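PDB 6OFQ: heme-binding protein A / AI-2 binding protein A from Helicobacter pylori SS1, which binds peptides in the periplasm, captured here with the tetrapeptide STSA, and probably hands them to an ABC transporter as its type II substrate-binding protein. Local coordinates for residues 43-48 with 204-208; 117-123 with 184-190; 270-274 with 327-331; 282-288 with 505-511. All blocks are in the same frame, centred on the assembly; numbering follows the deposited sequence. Where two conformers were deposited one is given.

Contact 1. Residues 43-48 with 204-208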
loop_
_atom_site.group_PDB
_atom_site.type_symbol
_atom_site.label_atom_id
_atom_site.label_comp_id
_atom_site.label_asym_id
_atom_site.label_seq_id
_atom_site.Cartn_x
_atom_site.Cartn_y
_atom_site.Cartn_z
ATOM N N SER A 43 3.625 6.047 11.326
ATOM C CA SER A 43 3.409 5.275 12.554
ATOM C C SER A 43 4.440 4.139 12.520
ATOM O O SER A 43 4.920 3.743 11.415
ATOM C CB SER A 43 1.983 4.723 12.636
ATOM O OG SER A 43 1.749 4.110 13.926
ATOM N N MET A 44 4.646 3.522 13.681
ATOM C CA MET A 44 5.311 2.246 13.810
ATOM C C MET A 44 4.337 1.084 14.144
ATOM O O MET A 44 4.807 -0.022 14.337
ATOM C CB MET A 44 6.434 2.315 14.854
ATOM C CG MET A 44 7.551 3.212 14.347
ATOM S SD MET A 44 8.493 2.494 12.988
ATOM C CE MET A 44 9.210 3.992 12.322
ATOM N N ASP A 45 3.056 1.364 14.172
ATOM C CA ASP A 45 2.017 0.307 14.264
ATOM C C ASP A 45 1.336 0.238 12.889
ATOM O O ASP A 45 0.555 1.117 12.540
ATOM C CB ASP A 45 0.994 0.616 15.372
ATOM C CG ASP A 45 -0.090 -0.419 15.502
ATOM O OD1 ASP A 45 -0.235 -1.325 14.646
ATOM O OD2 ASP A 45 -0.798 -0.429 16.540
ATOM N N PRO A 46 1.630 -0.805 12.114
ATOM C CA PRO A 46 1.138 -0.852 10.731
ATOM C C PRO A 46 -0.353 -0.985 10.594
ATOM O O PRO A 46 -0.886 -0.695 9.515
ATOM C CB PRO A 46 1.848 -2.045 10.124
ATOM C CG PRO A 46 2.046 -2.889 11.296
ATOM C CD PRO A 46 2.389 -2.015 12.445
ATOM N N ALA A 47 -1.055 -1.417 11.659
ATOM C CA ALA A 47 -2.492 -1.441 11.639
ATOM C C ALA A 47 -3.139 -0.080 11.666
ATOM O O ALA A 47 -4.285 0.024 11.275
ATOM C CB ALA A 47 -3.110 -2.327 12.707
ATOM N N LEU A 48 -2.394 0.964 12.018
ATOM C CA LEU A 48 -2.965 2.290 12.108
ATOM C C LEU A 48 -2.789 3.133 10.844
ATOM O O LEU A 48 -3.287 4.266 10.779
ATOM C CB LEU A 48 -2.241 3.027 13.272
ATOM C CG LEU A 48 -2.533 2.422 14.641
ATOM C CD1 LEU A 48 -1.797 3.301 15.657
ATOM C CD2 LEU A 48 -3.982 2.290 15.002
ATOM N N LEU A 204 3.249 2.191 21.815
ATOM C CA LEU A 204 3.155 0.953 21.009
ATOM C C LEU A 204 3.324 1.291 19.526
ATOM O O LEU A 204 3.815 0.431 18.777
ATOM C CB LEU A 204 1.807 0.276 21.257
ATOM C CG LEU A 204 1.638 -1.168 20.684
ATOM C CD1 LEU A 204 2.648 -2.117 21.314
ATOM C CD2 LEU A 204 0.174 -1.582 20.871
ATOM N N ALA A 205 2.913 2.497 19.181
ATOM C CA ALA A 205 2.996 2.956 17.767
ATOM C C ALA A 205 4.168 3.881 17.500
ATOM O O ALA A 205 4.290 4.427 16.383
ATOM C CB ALA A 205 1.740 3.681 17.425
ATOM N N LYS A 206 5.093 3.979 18.463
ATOM C CA LYS A 206 6.290 4.833 18.348
ATOM C C LYS A 206 7.608 4.114 18.570
ATOM O O LYS A 206 8.616 4.422 17.892
ATOM C CB LYS A 206 6.241 5.978 19.369
ATOM C CG LYS A 206 5.089 6.924 19.067
ATOM C CD LYS A 206 5.021 8.102 20.041
ATOM C CE LYS A 206 4.038 9.145 19.514
ATOM N NZ LYS A 206 2.698 9.066 20.168
ATOM N N LYS A 207 7.560 3.119 19.448
ATOM C CA LYS A 207 8.761 2.397 19.854
ATOM C C LYS A 207 8.409 0.912 19.722
ATOM O O LYS A 207 7.928 0.287 20.666
ATOM C CB LYS A 207 9.159 2.813 21.286
ATOM C CG LYS A 207 9.694 4.239 21.346
ATOM C CD LYS A 207 9.926 4.650 22.793
ATOM C CE LYS A 207 10.325 6.121 22.783
ATOM N NZ LYS A 207 10.362 6.791 24.124
ATOM N N PRO A 208 8.518 0.345 18.511
ATOM C CA PRO A 208 7.860 -0.906 18.228
ATOM C C PRO A 208 8.647 -2.110 18.660
ATOM O O PRO A 208 9.857 -2.085 18.722
ATOM C CB PRO A 208 7.713 -0.838 16.703
ATOM C CG PRO A 208 8.950 -0.083 16.234
ATOM C CD PRO A 208 9.061 0.994 17.293
#
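M44 lays the first carbons of its side chain on the ring of P208, CB to CG at 3.7 Å, while its CG lies 3.9 Å from the carbonyl O of K206. Beyond that point the side chain turns off to F216 and W219 of strand 214-220. The same residue supplies the one hydrogen bond between the segments: M44 N donates to A205 O over 2.9 Å at an N-H...O angle of 157°. A205 is covered most fully on its own segment, because its CB meets S43 OG at 3.5 Å, D45 CB at 3.8 Å and L48 CD1 at 4.0 Å. The contact joins the loop between strand 32-37 and helix 52-61 to the loop leading into strand 214-220, two sections of the family 5 solute-binding fold that are 156 residues apart. Two side-chain turns shape 43-48: an ST turn, with D45 N bonded to S43 OG at 3.1 Å, and an Asx turn, with A47 N bonded to D45 OD1 at 3.1 Å. The CB of D45 faces A205; while OD1 serves the Asx turn, OD2 is engaged outside the segments by R125 (salt bridge) and Y134 (hydrogen bond).

Contact 2. Residues 117-123 with 184-190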
loop_
_atom_site.group_PDB
_atom_site.type_symbol
_atom_site.label_atom_id
_atom_site.label_comp_id
_atom_site.label_asym_id
_atom_site.label_seq_id
_atom_site.Cartn_x
_atom_site.Cartn_y
_atom_site.Cartn_z
ATOM N N LYS A 117 -1.387 -15.860 22.205
ATOM C CA LYS A 117 -1.951 -14.643 22.767
ATOM C C LYS A 117 -1.569 -13.364 22.022
ATOM O O LYS A 117 -2.310 -12.392 22.057
ATOM C CB LYS A 117 -1.594 -14.482 24.252
ATOM C CG LYS A 117 -0.163 -14.113 24.590
ATOM C CD LYS A 117 -0.052 -13.904 26.099
ATOM C CE LYS A 117 1.261 -13.252 26.493
ATOM N NZ LYS A 117 1.465 -13.208 27.968
ATOM N N ASP A 118 -0.449 -13.404 21.317
ATOM C CA ASP A 118 0.017 -12.242 20.560
ATOM C C ASP A 118 -0.804 -12.125 19.275
ATOM O O ASP A 118 -1.099 -11.022 18.815
ATOM C CB ASP A 118 1.485 -12.341 20.220
ATOM C CG ASP A 118 2.342 -12.533 21.488
ATOM O OD1 ASP A 118 2.154 -11.583 22.284
ATOM O OD2 ASP A 118 3.150 -13.482 21.554
ATOM N N VAL A 119 -1.208 -13.256 18.708
ATOM C CA VAL A 119 -2.131 -13.253 17.554
ATOM C C VAL A 119 -3.484 -12.700 17.971
ATOM O O VAL A 119 -4.059 -11.859 17.318
ATOM C CB VAL A 119 -2.212 -14.623 16.898
ATOM C CG1 VAL A 119 -3.090 -14.580 15.668
ATOM C CG2 VAL A 119 -0.840 -15.188 16.554
ATOM N N LEU A 120 -4.049 -13.242 19.063
ATOM C CA LEU A 120 -5.285 -12.740 19.626
ATOM C C LEU A 120 -5.176 -11.268 19.885
ATOM O O LEU A 120 -6.054 -10.517 19.495
ATOM C CB LEU A 120 -5.695 -13.485 20.916
ATOM C CG LEU A 120 -6.028 -14.972 20.781
ATOM C CD1 LEU A 120 -6.538 -15.461 22.147
ATOM C CD2 LEU A 120 -7.109 -15.146 19.731
ATOM N N PHE A 121 -4.119 -10.791 20.545
ATOM C CA PHE A 121 -4.072 -9.358 20.775
ATOM C C PHE A 121 -4.088 -8.527 19.493
ATOM O O PHE A 121 -4.833 -7.568 19.339
ATOM C CB PHE A 121 -2.760 -9.042 21.486
ATOM C CG PHE A 121 -2.473 -7.539 21.617
ATOM C CD1 PHE A 121 -3.302 -6.694 22.325
ATOM C CD2 PHE A 121 -1.429 -6.989 20.898
ATOM C CE1 PHE A 121 -3.051 -5.342 22.429
ATOM C CE2 PHE A 121 -1.209 -5.608 20.968
ATOM C CZ PHE A 121 -2.032 -4.812 21.681
ATOM N N SER A 122 -3.294 -8.969 18.527
ATOM C CA SER A 122 -3.085 -8.198 17.300
ATOM C C SER A 122 -4.330 -8.072 16.449
ATOM O O SER A 122 -4.538 -7.051 15.822
ATOM C CB SER A 122 -1.929 -8.818 16.522
ATOM O OG SER A 122 -0.707 -8.751 17.247
ATOM N N PHE A 123 -5.107 -9.163 16.418
ATOM C CA PHE A 123 -6.355 -9.196 15.667
ATOM C C PHE A 123 -7.535 -8.668 16.462
ATOM O O PHE A 123 -8.324 -7.890 15.968
ATOM C CB PHE A 123 -6.668 -10.622 15.164
ATOM C CG PHE A 123 -5.865 -11.092 13.963
ATOM C CD1 PHE A 123 -4.507 -11.315 14.041
ATOM C CD2 PHE A 123 -6.511 -11.392 12.785
ATOM C CE1 PHE A 123 -3.764 -11.647 12.930
ATOM C CE2 PHE A 123 -5.783 -11.777 11.709
ATOM C CZ PHE A 123 -4.452 -12.020 11.808
ATOM N N LEU A 184 -2.008 -6.830 9.556
ATOM C CA LEU A 184 -2.166 -8.013 10.383
ATOM C C LEU A 184 -0.851 -8.494 10.943
ATOM O O LEU A 184 -0.703 -9.671 11.331
ATOM C CB LEU A 184 -2.919 -9.095 9.614
ATOM C CG LEU A 184 -4.328 -8.680 9.258
ATOM C CD1 LEU A 184 -4.968 -9.759 8.379
ATOM C CD2 LEU A 184 -5.206 -8.331 10.474
ATOM N N SER A 185 0.125 -7.606 11.040
ATOM C CA SER A 185 1.338 -7.860 11.772
ATOM C C SER A 185 1.132 -8.252 13.245
ATOM O O SER A 185 0.158 -7.811 13.870
ATOM C CB SER A 185 2.152 -6.575 11.735
ATOM O OG SER A 185 2.690 -6.259 10.476
ATOM N N ILE A 186 2.035 -9.092 13.714
ATOM C CA ILE A 186 1.944 -9.579 15.099
ATOM C C ILE A 186 2.756 -8.690 16.055
ATOM O O ILE A 186 3.979 -8.685 15.960
ATOM C CB ILE A 186 2.348 -11.042 15.203
ATOM C CG1 ILE A 186 1.546 -11.943 14.232
ATOM C CG2 ILE A 186 2.141 -11.541 16.630
ATOM C CD1 ILE A 186 0.047 -11.748 14.228
ATOM N N LEU A 187 1.998 -7.972 16.887
ATOM C CA LEU A 187 2.639 -7.172 17.949
ATOM C C LEU A 187 2.665 -7.996 19.220
ATOM O O LEU A 187 2.059 -9.069 19.290
ATOM C CB LEU A 187 1.805 -5.925 18.186
ATOM C CG LEU A 187 2.015 -4.765 17.212
ATOM C CD1 LEU A 187 1.679 -5.109 15.764
ATOM C CD2 LEU A 187 1.247 -3.542 17.668
ATOM N N SER A 188 3.448 -7.518 20.195
ATOM C CA SER A 188 3.581 -8.248 21.459
ATOM C C SER A 188 2.573 -7.795 22.505
ATOM O O SER A 188 2.579 -6.646 22.976
ATOM C CB SER A 188 4.973 -8.015 22.033
ATOM O OG SER A 188 5.058 -8.413 23.413
ATOM N N LYS A 189 1.791 -8.783 22.981
ATOM C CA LYS A 189 0.871 -8.559 24.092
ATOM C C LYS A 189 1.599 -8.199 25.414
ATOM O O LYS A 189 1.084 -7.316 26.101
ATOM C CB LYS A 189 0.012 -9.824 24.278
ATOM C CG LYS A 189 -1.039 -9.676 25.375
ATOM C CD LYS A 189 -1.951 -8.505 25.176
ATOM C CE LYS A 189 -3.359 -8.632 25.755
ATOM N NZ LYS A 189 -3.496 -8.240 27.168
ATOM N N ASP A 190 2.715 -8.885 25.655
ATOM C CA ASP A 190 3.517 -8.565 26.870
ATOM C C ASP A 190 3.958 -7.105 26.857
ATOM O O ASP A 190 3.796 -6.351 27.849
ATOM C CB ASP A 190 4.666 -9.550 27.072
ATOM C CG ASP A 190 4.187 -10.954 27.392
ATOM O OD1 ASP A 190 3.326 -11.119 28.274
ATOM O OD2 ASP A 190 4.469 -11.896 26.635
HETATM O O HOH W 1 4.091 -10.916 24.043
#
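In the conformer of K117 given, a salt bridge joins K117 NZ to D190 OD1 at 2.8 Å, at the exposed end of the contact. Two further bonds follow in which helix side chains accept from backbone amides of the other segment: K189 N to D118 OD1 (2.9 Å, 163°) and L187 N to S122 OG (2.8 Å, 149°). S122 OG in turn donates to D118 O at 2.8 Å, one turn back in its own helix. A water 2.7 Å from D118 OD1 also bonds S188 OG at 2.8 Å, D190 N at 2.9 Å and D190 OD2 at 2.8 Å. Directly and through this water, D118 ties helix 116-127 to the start of helix 189-197, where S188 is the N-cap, its hydroxyl bonded to Y191 N.

Packing spreads from these bonds. F121 CE2 meets L187 CB at 4.1 Å at the ring edge, and F121 CD1 meets K189 CD at 3.6 Å. F123 receives L184 CD2 over one face as a CH-pi contact, 4.0 Å from the centroid and 21° off the normal, with I186 CD1 at its edge, 4.0 Å from CE1. W144 of helix 142-147 touches both F123 and L184. S122 and D118 satisfy the amides of L187 and K189 while I186 is backbone-bonded to D63, so this chain, irregular up to S188, is anchored on both.

Contact 3. Residues 270-274 with 327-331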
loop_
_atom_site.group_PDB
_atom_site.type_symbol
_atom_site.label_atom_id
_atom_site.label_comp_id
_atom_site.label_asym_id
_atom_site.label_seq_id
_atom_site.Cartn_x
_atom_site.Cartn_y
_atom_site.Cartn_z
ATOM N N ASN A 270 12.862 11.389 -10.019
ATOM C CA ASN A 270 12.300 12.146 -11.123
ATOM C C ASN A 270 12.582 11.447 -12.431
ATOM O O ASN A 270 13.707 11.101 -12.778
ATOM C CB ASN A 270 12.969 13.504 -11.212
ATOM C CG ASN A 270 12.392 14.453 -10.218
ATOM O OD1 ASN A 270 11.179 14.433 -9.889
ATOM N ND2 ASN A 270 13.289 15.269 -9.664
ATOM N N LEU A 271 11.504 11.098 -13.121
ATOM C CA LEU A 271 11.679 10.286 -14.270
ATOM C C LEU A 271 12.432 10.909 -15.473
ATOM O O LEU A 271 13.077 10.176 -16.234
ATOM C CB LEU A 271 10.328 9.699 -14.707
ATOM C CG LEU A 271 9.781 8.784 -13.597
ATOM C CD1 LEU A 271 8.283 8.695 -13.682
ATOM C CD2 LEU A 271 10.495 7.449 -13.743
ATOM N N ASN A 272 12.477 12.226 -15.481
ATOM C CA ASN A 272 13.395 12.831 -16.452
ATOM C C ASN A 272 14.848 12.834 -16.031
ATOM O O ASN A 272 15.662 13.336 -16.807
ATOM C CB ASN A 272 12.920 14.220 -16.826
ATOM C CG ASN A 272 13.056 15.212 -15.729
ATOM O OD1 ASN A 272 13.446 14.910 -14.610
ATOM N ND2 ASN A 272 12.625 16.433 -16.033
ATOM N N GLU A 273 15.221 12.226 -14.912
ATOM C CA GLU A 273 16.630 12.065 -14.550
ATOM C C GLU A 273 17.122 10.652 -14.713
ATOM O O GLU A 273 18.314 10.417 -14.528
ATOM C CB GLU A 273 16.883 12.496 -13.099
ATOM C CG GLU A 273 16.580 13.982 -12.911
ATOM C CD GLU A 273 16.676 14.477 -11.488
ATOM O OE1 GLU A 273 17.110 13.695 -10.620
ATOM O OE2 GLU A 273 16.264 15.609 -11.213
ATOM N N VAL A 274 16.241 9.712 -15.048
ATOM C CA VAL A 274 16.643 8.338 -15.116
ATOM C C VAL A 274 17.674 8.074 -16.190
ATOM O O VAL A 274 18.636 7.336 -15.947
ATOM C CB VAL A 274 15.379 7.467 -15.347
ATOM C CG1 VAL A 274 15.784 6.042 -15.703
ATOM C CG2 VAL A 274 14.614 7.487 -14.060
ATOM N N ILE A 327 4.699 13.531 -17.525
ATOM C CA ILE A 327 4.851 13.277 -16.132
ATOM C C ILE A 327 5.782 12.105 -15.977
ATOM O O ILE A 327 6.534 12.061 -15.017
ATOM C CB ILE A 327 3.539 12.975 -15.366
ATOM C CG1 ILE A 327 2.667 14.211 -15.195
ATOM C CG2 ILE A 327 3.777 12.346 -13.990
ATOM C CD1 ILE A 327 2.774 15.330 -16.207
ATOM N N TYR A 328 5.614 11.066 -16.777
ATOM C CA TYR A 328 6.367 9.861 -16.555
ATOM C C TYR A 328 7.519 9.611 -17.477
ATOM O O TYR A 328 8.234 8.618 -17.361
ATOM C CB TYR A 328 5.421 8.626 -16.576
ATOM C CG TYR A 328 4.478 8.508 -15.363
ATOM C CD1 TYR A 328 4.918 8.076 -14.123
ATOM C CD2 TYR A 328 3.180 8.964 -15.454
ATOM C CE1 TYR A 328 4.092 8.083 -13.014
ATOM C CE2 TYR A 328 2.319 8.937 -14.360
ATOM C CZ TYR A 328 2.785 8.509 -13.149
ATOM O OH TYR A 328 1.867 8.483 -12.110
ATOM N N GLU A 329 7.720 10.503 -18.463
ATOM C CA GLU A 329 8.737 10.297 -19.465
ATOM C C GLU A 329 8.694 8.921 -20.082
ATOM O O GLU A 329 9.693 8.310 -20.467
ATOM C CB GLU A 329 10.127 10.580 -18.883
ATOM C CG GLU A 329 10.199 11.982 -18.336
ATOM C CD GLU A 329 10.500 13.049 -19.398
ATOM O OE1 GLU A 329 10.978 12.750 -20.492
ATOM O OE2 GLU A 329 10.172 14.187 -19.058
ATOM N N GLY A 330 7.461 8.445 -20.273
ATOM C CA GLY A 330 7.281 7.184 -20.920
ATOM C C GLY A 330 7.341 5.945 -20.046
ATOM O O GLY A 330 7.121 4.816 -20.501
ATOM N N PHE A 331 7.742 6.127 -18.788
ATOM C CA PHE A 331 7.978 4.991 -17.863
ATOM C C PHE A 331 6.666 4.570 -17.161
ATOM O O PHE A 331 6.579 4.528 -15.936
ATOM C CB PHE A 331 8.993 5.388 -16.782
ATOM C CG PHE A 331 10.382 5.566 -17.308
ATOM C CD1 PHE A 331 11.246 4.489 -17.449
ATOM C CD2 PHE A 331 10.851 6.821 -17.594
ATOM C CE1 PHE A 331 12.564 4.662 -17.895
ATOM C CE2 PHE A 331 12.151 7.017 -18.030
ATOM C CZ PHE A 331 12.998 5.954 -18.190
#
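I327, near the end of helix 320-328, offers backbone rather than side chain: its carbonyl O lies 4.0 Å from L271 CD1. The same methyl presses on the ring of Y328, CD1 to CD1 at 3.4 Å, the shortest approach of the contact; this pair also has the closest CA atoms, 5.8 Å apart. From here the ring of Y328 continues to A501 and P503 of strand 497-510. At E329 phi becomes positive (49°) and the chain leaves helical geometry. A type I' turn runs from Y328 to F331 and is closed by F331 N to Y328 O at 2.9 Å. It lets the chain pass from helix 320-328 directly into strand 332-334, a short member of the mixed sheet containing strand 497-510. Within the turn, E329 CG packs 3.8 Å from L271 C, and E329 OE2 reaches 3.5 Å from N272 CB, a contact with carbon. G330 has phi of 86°, where a CB would be jammed against the preceding carbonyl O, so this corner calls for glycine. F331 then points its CA-to-CB bond back at 270-274. Its CD2 is 3.9 Å from L271 CD2, its CE2 is 3.7 Å from L271 O, and its CZ is 3.7 Å from V274 CG1, at the start of helix 274-278. No hydrogen bond crosses between the segments; besides the turn bond to Y328, F331 is backbone-bonded to Y504.

Contact 4. Residues 282-288 with 505-511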
loop_
_atom_site.group_PDB
_atom_site.type_symbol
_atom_site.label_atom_id
_atom_site.label_comp_id
_atom_site.label_asym_id
_atom_site.label_seq_id
_atom_site.Cartn_x
_atom_site.Cartn_y
_atom_site.Cartn_z
ATOM N N ASN A 282 28.759 3.225 -11.840
ATOM C CA ASN A 282 28.377 2.567 -10.603
ATOM C C ASN A 282 26.911 2.758 -10.218
ATOM O O ASN A 282 26.569 2.489 -9.054
ATOM C CB ASN A 282 29.177 3.105 -9.417
ATOM C CG ASN A 282 30.659 2.995 -9.614
ATOM O OD1 ASN A 282 31.166 1.981 -10.101
ATOM N ND2 ASN A 282 31.361 4.030 -9.174
ATOM N N ILE A 283 26.048 3.171 -11.145
ATOM C CA ILE A 283 24.624 3.284 -10.834
ATOM C C ILE A 283 23.887 2.363 -11.764
ATOM O O ILE A 283 24.234 2.269 -12.944
ATOM C CB ILE A 283 24.113 4.722 -10.922
ATOM C CG1 ILE A 283 24.724 5.476 -9.733
ATOM C CG2 ILE A 283 22.575 4.798 -11.011
ATOM C CD1 ILE A 283 24.511 6.969 -9.723
ATOM N N VAL A 284 22.898 1.669 -11.225
ATOM C CA VAL A 284 22.006 0.733 -11.953
ATOM C C VAL A 284 20.620 1.335 -11.691
ATOM O O VAL A 284 20.320 1.749 -10.556
ATOM C CB VAL A 284 22.156 -0.707 -11.391
ATOM C CG1 VAL A 284 21.047 -1.709 -11.747
ATOM C CG2 VAL A 284 23.518 -1.252 -11.823
ATOM N N VAL A 285 19.722 1.227 -12.665
ATOM C CA VAL A 285 18.354 1.613 -12.436
ATOM C C VAL A 285 17.537 0.359 -12.737
ATOM O O VAL A 285 17.370 -0.013 -13.912
ATOM C CB VAL A 285 17.918 2.783 -13.309
ATOM C CG1 VAL A 285 16.460 3.109 -13.046
ATOM C CG2 VAL A 285 18.756 4.002 -12.944
ATOM N N ASP A 286 16.958 -0.227 -11.681
ATOM C CA ASP A 286 16.100 -1.398 -11.898
ATOM C C ASP A 286 14.753 -0.945 -12.420
ATOM O O ASP A 286 14.229 0.117 -12.019
ATOM C CB ASP A 286 15.784 -2.047 -10.535
ATOM C CG ASP A 286 16.947 -2.702 -9.841
ATOM O OD1 ASP A 286 18.025 -2.807 -10.426
ATOM O OD2 ASP A 286 16.690 -3.262 -8.738
ATOM N N LYS A 287 14.159 -1.699 -13.359
ATOM C CA LYS A 287 12.854 -1.350 -13.923
ATOM C C LYS A 287 12.048 -2.600 -14.112
ATOM O O LYS A 287 12.570 -3.597 -14.630
ATOM C CB LYS A 287 12.978 -0.655 -15.291
ATOM C CG LYS A 287 13.863 0.580 -15.290
ATOM C CD LYS A 287 13.940 1.270 -16.660
ATOM C CE LYS A 287 15.185 2.133 -16.726
ATOM N NZ LYS A 287 16.401 1.261 -16.846
ATOM N N SER A 288 10.800 -2.548 -13.672
ATOM C CA SER A 288 9.858 -3.603 -14.027
ATOM C C SER A 288 8.438 -3.083 -14.166
ATOM O O SER A 288 8.198 -1.914 -13.911
ATOM C CB SER A 288 9.922 -4.733 -12.993
ATOM O OG SER A 288 9.430 -4.316 -11.733
ATOM N N SER A 505 7.858 0.312 -12.051
ATOM C CA SER A 505 8.671 0.438 -10.834
ATOM C C SER A 505 10.081 0.792 -11.322
ATOM O O SER A 505 10.683 -0.022 -12.032
ATOM C CB SER A 505 8.775 -0.852 -10.012
ATOM O OG SER A 505 9.536 -0.550 -8.865
ATOM N N VAL A 506 10.636 1.901 -10.844
ATOM C CA VAL A 506 11.905 2.437 -11.320
ATOM C C VAL A 506 12.780 2.788 -10.121
ATOM O O VAL A 506 12.395 3.695 -9.357
ATOM C CB VAL A 506 11.754 3.647 -12.248
ATOM C CG1 VAL A 506 13.129 4.122 -12.747
ATOM C CG2 VAL A 506 10.854 3.291 -13.411
ATOM N N VAL A 507 13.828 1.994 -9.865
ATOM C CA VAL A 507 14.577 2.089 -8.594
ATOM C C VAL A 507 16.062 2.208 -8.865
ATOM O O VAL A 507 16.748 1.234 -9.128
ATOM C CB VAL A 507 14.282 0.894 -7.659
ATOM C CG1 VAL A 507 15.214 1.012 -6.433
ATOM C CG2 VAL A 507 12.855 0.875 -7.203
ATOM N N PRO A 508 16.580 3.458 -8.794
ATOM C CA PRO A 508 18.038 3.614 -8.921
ATOM C C PRO A 508 18.826 3.224 -7.678
ATOM O O PRO A 508 18.351 3.409 -6.545
ATOM C CB PRO A 508 18.172 5.140 -9.084
ATOM C CG PRO A 508 16.810 5.665 -9.416
ATOM C CD PRO A 508 15.866 4.734 -8.692
ATOM N N HIS A 509 19.958 2.561 -7.880
ATOM C CA HIS A 509 20.803 2.201 -6.767
ATOM C C HIS A 509 22.229 2.062 -7.204
ATOM O O HIS A 509 22.540 2.004 -8.384
ATOM C CB HIS A 509 20.306 0.920 -6.086
ATOM C CG HIS A 509 20.242 -0.251 -6.994
ATOM N ND1 HIS A 509 21.291 -1.114 -7.224
ATOM C CD2 HIS A 509 19.243 -0.681 -7.795
ATOM C CE1 HIS A 509 20.924 -2.063 -8.062
ATOM N NE2 HIS A 509 19.693 -1.800 -8.444
ATOM N N LEU A 510 23.125 2.089 -6.222
ATOM C CA LEU A 510 24.504 1.735 -6.542
ATOM C C LEU A 510 24.668 0.290 -7.018
ATOM O O LEU A 510 23.929 -0.594 -6.554
ATOM C CB LEU A 510 25.439 2.043 -5.346
ATOM C CG LEU A 510 25.388 3.429 -4.793
ATOM C CD1 LEU A 510 26.230 3.555 -3.546
ATOM C CD2 LEU A 510 25.853 4.480 -5.780
ATOM N N SER A 511 25.601 0.075 -7.942
ATOM C CA SER A 511 25.864 -1.270 -8.465
ATOM C C SER A 511 26.231 -2.290 -7.409
ATOM O O SER A 511 25.866 -3.466 -7.554
ATOM C CB SER A 511 26.936 -1.234 -9.555
ATOM O OG SER A 511 28.141 -0.720 -9.021
#
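A histidine-carboxylate bond lies across the strand pair: H509 NE2 donates to D286 OD1 at 2.8 Å and 163°, although H509 is paired in register with V284 and D286 with V507. The imidazole is held at its other nitrogen too, since H509 ND1 donates to L510 O at 2.8 Å. V284 CB sits over one face of the ring, 4.2 Å from its centroid and 28° off the normal, a CH-pi contact.

Beneath this side-chain link, strands 283-288 and 505-510 run antiparallel, their axes 4.4 Å apart at closest and their directions at 161°. Three hydrogen-bonded pairs are complete in both directions: V284 with H509, D286 with V507 and S288 with S505. S511 N to N282 O (2.8 Å) extends the pairing past the strand ends. P508 sits in a non-hydrogen-bonded pair with V285, so its missing amide hydrogen costs no bond to 283-288; on its other side P508 is backbone-bonded to M266.

V285, V506 and P508 share the other face. V285 CG1 meets V506 CG1 at 3.5 Å, V285 CG2 meets P508 CB at 4.1 Å, and V274 and L277 of helix 274-278 cover this apolar patch. Segment 505-511 thus runs between 283-288 and M264-M266, bonded to both, in a sheet backed by helices 274-278 and 251-259, within the alpha/beta architecture of periplasmic binding proteins.

How the contacts relate
Contacts 1 and 2 are both buried and adjoin, P46 CG meeting S185 OG at 3.5 Å; helix 116-127 of contact 2 also reaches contact 1 through F121 on L204. In sequence, contact 2 falls wholly between the two segments of contact 1. Contacts 3 and 4 are partly buried and interleave along the chain; they share V274, which packs on V285 and V506, and strand 497-510, to which F331 is bonded. Contacts 2 and 3 lie on opposite sides of the chain's centre, their own centres about 42 Å apart. Paired strands give contact 4 repeated backbone bonds, contact 2 combines side-chain-to-amide bonds with a salt bridge and a bridging water, contact 1 has a single backbone bond, and contact 3 has none.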